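PDB 4GF2: erythrocyte binding antigen 140 from Plasmodium falciparum, which probably binds a receptor on the host erythrocyte surface, sialic acid-bearing glycophorin C, through its Duffy binding-like domains during parasite invasion. Local coordinates for residues W23-C35 against T231-K243. The protein carries 3 engineered substitutions. Sequence-based numbering, arbitrary orientation.
Sequences WICRENSEKITVC and TQMEVLTNLYKKK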
loop_
_atom_site.group_PDB
_atom_site.type_symbol
_atom_site.label_atom_id
_atom_site.label_comp_id
_atom_site.label_asym_id
_atom_site.label_seq_id
_atom_site.Cartn_x
_atom_site.Cartn_y
_atom_site.Cartn_z
ATOM N N TRP A 23 15.609 -9.206 17.084
ATOM C CA TRP A 23 14.962 -9.235 18.387
ATOM C C TRP A 23 13.642 -9.982 18.293
ATOM O O TRP A 23 12.790 -9.661 17.463
ATOM C CB TRP A 23 14.741 -7.813 18.903
ATOM C CG TRP A 23 16.004 -7.150 19.363
ATOM C CD1 TRP A 23 17.011 -6.671 18.576
ATOM C CD2 TRP A 23 16.398 -6.895 20.717
ATOM N NE1 TRP A 23 18.008 -6.132 19.354
ATOM C CE2 TRP A 23 17.657 -6.257 20.674
ATOM C CE3 TRP A 23 15.811 -7.141 21.959
ATOM C CZ2 TRP A 23 18.338 -5.861 21.827
ATOM C CZ3 TRP A 23 16.487 -6.745 23.105
ATOM C CH2 TRP A 23 17.739 -6.114 23.029
ATOM N N ILE A 24 13.478 -10.988 19.144
ATOM C CA ILE A 24 12.311 -11.850 19.075
ATOM C C ILE A 24 11.383 -11.583 20.250
ATOM O O ILE A 24 11.775 -11.695 21.412
ATOM C CB ILE A 24 12.717 -13.331 19.051
ATOM C CG1 ILE A 24 13.629 -13.601 17.852
ATOM C CG2 ILE A 24 11.489 -14.220 18.966
ATOM C CD1 ILE A 24 14.888 -14.361 18.205
ATOM N N CYS A 25 10.146 -11.224 19.934
ATOM C CA CYS A 25 9.157 -10.920 20.956
ATOM C C CYS A 25 8.204 -12.091 21.155
ATOM O O CYS A 25 7.674 -12.641 20.193
ATOM C CB CYS A 25 8.386 -9.657 20.580
ATOM S SG CYS A 25 9.446 -8.198 20.421
ATOM N N ARG A 26 8.017 -12.473 22.414
ATOM C CA ARG A 26 7.084 -13.527 22.787
ATOM C C ARG A 26 6.425 -13.143 24.104
ATOM O O ARG A 26 6.911 -12.261 24.810
ATOM C CB ARG A 26 7.817 -14.857 22.963
ATOM C CG ARG A 26 8.673 -15.276 21.780
ATOM C CD ARG A 26 9.372 -16.603 22.057
ATOM N NE ARG A 26 10.328 -16.508 23.162
ATOM C CZ ARG A 26 11.635 -16.282 23.024
ATOM N NH1 ARG A 26 12.178 -16.122 21.822
ATOM N NH2 ARG A 26 12.408 -16.215 24.100
ATOM N N GLU A 27 5.322 -13.802 24.440
ATOM C CA GLU A 27 4.714 -13.609 25.751
ATOM C C GLU A 27 5.152 -14.739 26.677
ATOM O O GLU A 27 5.131 -15.909 26.294
ATOM C CB GLU A 27 3.185 -13.535 25.657
ATOM C CG GLU A 27 2.502 -14.844 25.309
ATOM C CD GLU A 27 0.986 -14.763 25.421
ATOM O OE1 GLU A 27 0.448 -13.637 25.505
ATOM O OE2 GLU A 27 0.333 -15.827 25.431
ATOM N N ASN A 28 5.569 -14.381 27.888
ATOM C CA ASN A 28 5.992 -15.368 28.875
ATOM C C ASN A 28 4.804 -15.946 29.644
ATOM O O ASN A 28 3.650 -15.666 29.319
ATOM C CB ASN A 28 7.015 -14.758 29.839
ATOM C CG ASN A 28 6.435 -13.639 30.682
ATOM O OD1 ASN A 28 5.236 -13.611 30.975
ATOM N ND2 ASN A 28 7.292 -12.707 31.086
ATOM N N SER A 29 5.093 -16.750 30.664
ATOM C CA SER A 29 4.051 -17.454 31.409
ATOM C C SER A 29 3.011 -16.506 32.002
ATOM O O SER A 29 1.844 -16.862 32.126
ATOM C CB SER A 29 4.673 -18.300 32.524
ATOM O OG SER A 29 5.424 -17.494 33.416
ATOM N N GLU A 30 3.433 -15.298 32.358
ATOM C CA GLU A 30 2.526 -14.331 32.965
ATOM C C GLU A 30 1.770 -13.516 31.919
ATOM O O GLU A 30 1.243 -12.446 32.221
ATOM C CB GLU A 30 3.299 -13.384 33.885
ATOM C CG GLU A 30 4.154 -14.087 34.921
ATOM C CD GLU A 30 4.952 -13.115 35.768
ATOM O OE1 GLU A 30 4.468 -11.987 35.997
ATOM O OE2 GLU A 30 6.067 -13.479 36.200
ATOM N N LYS A 31 1.719 -14.022 30.689
ATOM C CA LYS A 31 1.036 -13.330 29.598
ATOM C C LYS A 31 1.704 -11.993 29.284
ATOM O O LYS A 31 1.128 -11.148 28.598
ATOM C CB LYS A 31 -0.439 -13.105 29.946
ATOM C CG LYS A 31 -1.202 -14.379 30.264
ATOM C CD LYS A 31 -2.561 -14.069 30.870
ATOM C CE LYS A 31 -3.312 -15.336 31.242
ATOM N NZ LYS A 31 -4.569 -15.039 31.984
ATOM N N ILE A 32 2.920 -11.808 29.787
ATOM C CA ILE A 32 3.670 -10.579 29.557
ATOM C C ILE A 32 4.548 -10.722 28.320
ATOM O O ILE A 32 5.286 -11.698 28.185
ATOM C CB ILE A 32 4.572 -10.240 30.761
ATOM C CG1 ILE A 32 3.728 -10.012 32.017
ATOM C CG2 ILE A 32 5.430 -9.015 30.468
ATOM C CD1 ILE A 32 2.799 -8.822 31.927
ATOM N N THR A 33 4.466 -9.749 27.417
ATOM C CA THR A 33 5.324 -9.731 26.236
ATOM C C THR A 33 6.713 -9.195 26.579
ATOM O O THR A 33 6.847 -8.202 27.294
ATOM C CB THR A 33 4.721 -8.867 25.110
ATOM O OG1 THR A 33 3.531 -9.484 24.610
ATOM C CG2 THR A 33 5.708 -8.705 23.962
ATOM N N VAL A 34 7.740 -9.869 26.069
ATOM C CA VAL A 34 9.116 -9.398 26.186
ATOM C C VAL A 34 9.839 -9.565 24.853
ATOM O O VAL A 34 9.485 -10.429 24.053
ATOM C CB VAL A 34 9.905 -10.164 27.273
ATOM C CG1 VAL A 34 9.376 -9.833 28.657
ATOM C CG2 VAL A 34 9.857 -11.666 27.017
ATOM N N CYS A 35 10.852 -8.731 24.626
ATOM C CA CYS A 35 11.667 -8.806 23.420
ATOM C C CYS A 35 13.102 -9.147 23.787
ATOM O O CYS A 35 13.793 -8.360 24.433
ATOM C CB CYS A 35 11.635 -7.477 22.664
ATOM S SG CYS A 35 10.017 -7.044 21.992
ATOM N N THR A 231 6.974 -1.481 17.413
ATOM C CA THR A 231 6.299 -2.375 18.345
ATOM C C THR A 231 7.314 -2.893 19.362
ATOM O O THR A 231 7.011 -3.004 20.550
ATOM C CB THR A 231 5.603 -3.562 17.628
ATOM O OG1 THR A 231 6.582 -4.444 17.071
ATOM C CG2 THR A 231 4.677 -3.065 16.519
ATOM N N GLN A 232 8.525 -3.182 18.893
ATOM C CA GLN A 232 9.583 -3.681 19.766
ATOM C C GLN A 232 9.909 -2.674 20.860
ATOM O O GLN A 232 9.959 -3.024 22.041
ATOM C CB GLN A 232 10.846 -4.002 18.960
ATOM C CG GLN A 232 10.782 -5.321 18.204
ATOM C CD GLN A 232 12.051 -5.613 17.420
ATOM O OE1 GLN A 232 12.963 -4.787 17.358
ATOM N NE2 GLN A 232 12.114 -6.795 16.817
ATOM N N MET A 233 10.124 -1.422 20.471
ATOM C CA MET A 233 10.501 -0.404 21.438
ATOM C C MET A 233 9.369 -0.164 22.431
ATOM O O MET A 233 9.616 0.081 23.607
ATOM C CB MET A 233 10.888 0.904 20.748
ATOM C CG MET A 233 11.820 1.770 21.593
ATOM S SD MET A 233 12.207 3.365 20.849
ATOM C CE MET A 233 10.649 4.213 21.037
ATOM N N GLU A 234 8.129 -0.239 21.961
ATOM C CA GLU A 234 6.984 -0.093 22.852
ATOM C C GLU A 234 7.094 -1.103 23.988
ATOM O O GLU A 234 7.039 -0.738 25.160
ATOM C CB GLU A 234 5.670 -0.284 22.092
ATOM C CG GLU A 234 5.293 0.896 21.211
ATOM C CD GLU A 234 4.075 0.617 20.349
ATOM O OE1 GLU A 234 3.398 -0.406 20.587
ATOM O OE2 GLU A 234 3.794 1.420 19.435
ATOM N N VAL A 235 7.264 -2.373 23.637
ATOM C CA VAL A 235 7.420 -3.422 24.635
ATOM C C VAL A 235 8.527 -3.069 25.620
ATOM O O VAL A 235 8.301 -2.986 26.825
ATOM C CB VAL A 235 7.762 -4.767 23.975
ATOM C CG1 VAL A 235 8.294 -5.757 25.010
ATOM C CG2 VAL A 235 6.544 -5.326 23.257
ATOM N N LEU A 236 9.724 -2.857 25.091
ATOM C CA LEU A 236 10.894 -2.585 25.917
ATOM C C LEU A 236 10.679 -1.363 26.805
ATOM O O LEU A 236 11.078 -1.354 27.970
ATOM C CB LEU A 236 12.130 -2.380 25.035
ATOM C CG LEU A 236 12.585 -3.600 24.229
ATOM C CD1 LEU A 236 13.720 -3.240 23.271
ATOM C CD2 LEU A 236 13.015 -4.720 25.164
ATOM N N THR A 237 10.042 -0.337 26.251
ATOM C CA THR A 237 9.871 0.923 26.959
ATOM C C THR A 237 8.827 0.785 28.063
ATOM O O THR A 237 8.933 1.423 29.112
ATOM C CB THR A 237 9.473 2.063 25.998
ATOM O OG1 THR A 237 10.114 3.277 26.403
ATOM C CG2 THR A 237 7.965 2.270 25.975
ATOM N N ASN A 238 7.819 -0.050 27.827
ATOM C CA ASN A 238 6.803 -0.311 28.838
ATOM C C ASN A 238 7.382 -1.165 29.957
ATOM O O ASN A 238 7.080 -0.952 31.130
ATOM C CB ASN A 238 5.589 -1.006 28.223
ATOM C CG ASN A 238 4.898 -0.152 27.178
ATOM O OD1 ASN A 238 5.064 1.068 27.146
ATOM N ND2 ASN A 238 4.112 -0.790 26.318
ATOM N N LEU A 239 8.223 -2.126 29.588
ATOM C CA LEU A 239 8.877 -2.982 30.569
ATOM C C LEU A 239 9.785 -2.169 31.487
ATOM O O LEU A 239 9.968 -2.511 32.656
ATOM C CB LEU A 239 9.676 -4.083 29.870
ATOM C CG LEU A 239 8.826 -5.169 29.207
ATOM C CD1 LEU A 239 9.695 -6.092 28.383
ATOM C CD2 LEU A 239 8.052 -5.964 30.251
ATOM N N TYR A 240 10.352 -1.089 30.959
ATOM C CA TYR A 240 11.172 -0.207 31.774
ATOM C C TYR A 240 10.324 0.424 32.869
ATOM O O TYR A 240 10.607 0.264 34.055
ATOM C CB TYR A 240 11.825 0.879 30.922
ATOM C CG TYR A 240 12.747 1.773 31.714
ATOM C CD1 TYR A 240 14.006 1.335 32.101
ATOM C CD2 TYR A 240 12.357 3.052 32.081
ATOM C CE1 TYR A 240 14.853 2.146 32.830
ATOM C CE2 TYR A 240 13.200 3.872 32.810
ATOM C CZ TYR A 240 14.444 3.414 33.180
ATOM O OH TYR A 240 15.281 4.228 33.902
ATOM N N LYS A 241 9.277 1.135 32.462
ATOM C CA LYS A 241 8.374 1.781 33.406
ATOM C C LYS A 241 7.868 0.777 34.435
ATOM O O LYS A 241 7.879 1.044 35.635
ATOM C CB LYS A 241 7.193 2.409 32.663
ATOM C CG LYS A 241 7.561 3.626 31.829
ATOM C CD LYS A 241 6.438 4.012 30.878
ATOM C CE LYS A 241 6.790 5.254 30.073
ATOM N NZ LYS A 241 5.841 5.486 28.948
ATOM N N LYS A 242 7.437 -0.385 33.955
ATOM C CA LYS A 242 6.871 -1.413 34.821
ATOM C C LYS A 242 7.866 -1.881 35.878
ATOM O O LYS A 242 7.481 -2.221 36.994
ATOM C CB LYS A 242 6.402 -2.607 33.988
ATOM C CG LYS A 242 5.963 -3.792 34.824
ATOM C CD LYS A 242 5.313 -4.870 33.979
ATOM C CE LYS A 242 4.842 -6.026 34.847
ATOM N NZ LYS A 242 4.103 -7.054 34.066
ATOM N N LYS A 243 9.145 -1.901 35.523
ATOM C CA LYS A 243 10.181 -2.340 36.450
ATOM C C LYS A 243 10.643 -1.201 37.356
ATOM O O LYS A 243 11.536 -1.380 38.187
ATOM C CB LYS A 243 11.368 -2.920 35.684
ATOM C CG LYS A 243 11.098 -4.290 35.080
ATOM C CD LYS A 243 12.238 -4.732 34.179
ATOM C CE LYS A 243 12.088 -6.184 33.750
ATOM N NZ LYS A 243 12.382 -7.139 34.856
HETATM O O HOH W 1 14.310 -7.643 14.841
#
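With CG1 anti to the backbone N (chi1 165°), Val235 spreads its two methyls against the hairpin of residues 23-35: CG1 lies 3.7 Å from Cys35 SG, and CG2 meets Thr33 CG2 at 3.6 Å, the two side chains crossing at about a right angle. A beta-branched valine suits this position because it is short enough to let the helix come close and broad enough to touch neighbouring strand residues. One turn on, Leu239 fills the next place. Its CD1 packs 3.8 Å from Val34 CG1, while CD2 lies 4.0 Å from Ile32 CG2 as the two side chains slide past each other in opposite directions. Leu236 sets CD2 4.0 Å from Cys35 CB and also touches Trp183.

The hairpin, an antiparallel pair of strands, sits across the long helix 213-242 of the first Duffy binding-like module, a fold built mainly of helices; strand 33-35 runs at 110° to the helix segment. The disulfide Cys25-Cys35 ties the two strands together and turns sulfur toward the helix, where Cys25 SG rests 3.9 Å from Gln232 CG. Beyond CG the Gln232 chain is extended (chi2 -180°), which carries its amide up to Trp23. There a water accepts from both Gln232 NE2 and Trp23 N, bridging side chain and strand, while Gln232 OE1 accepts from Trp183 NE1 of helix 175-202. Edge-to-face contact with Trp183 and a bond from NE1 to Asn186 suit Trp23, a large buried indole that brings one N-H with it. Asn28 OD1 accepts from Glu30 N (an Asx turn) and from Ile32 N, holding the loop from which Ile32 meets the helix. Lys242, its chain extended, reaches tip to tip toward Ile32 at the exposed margin.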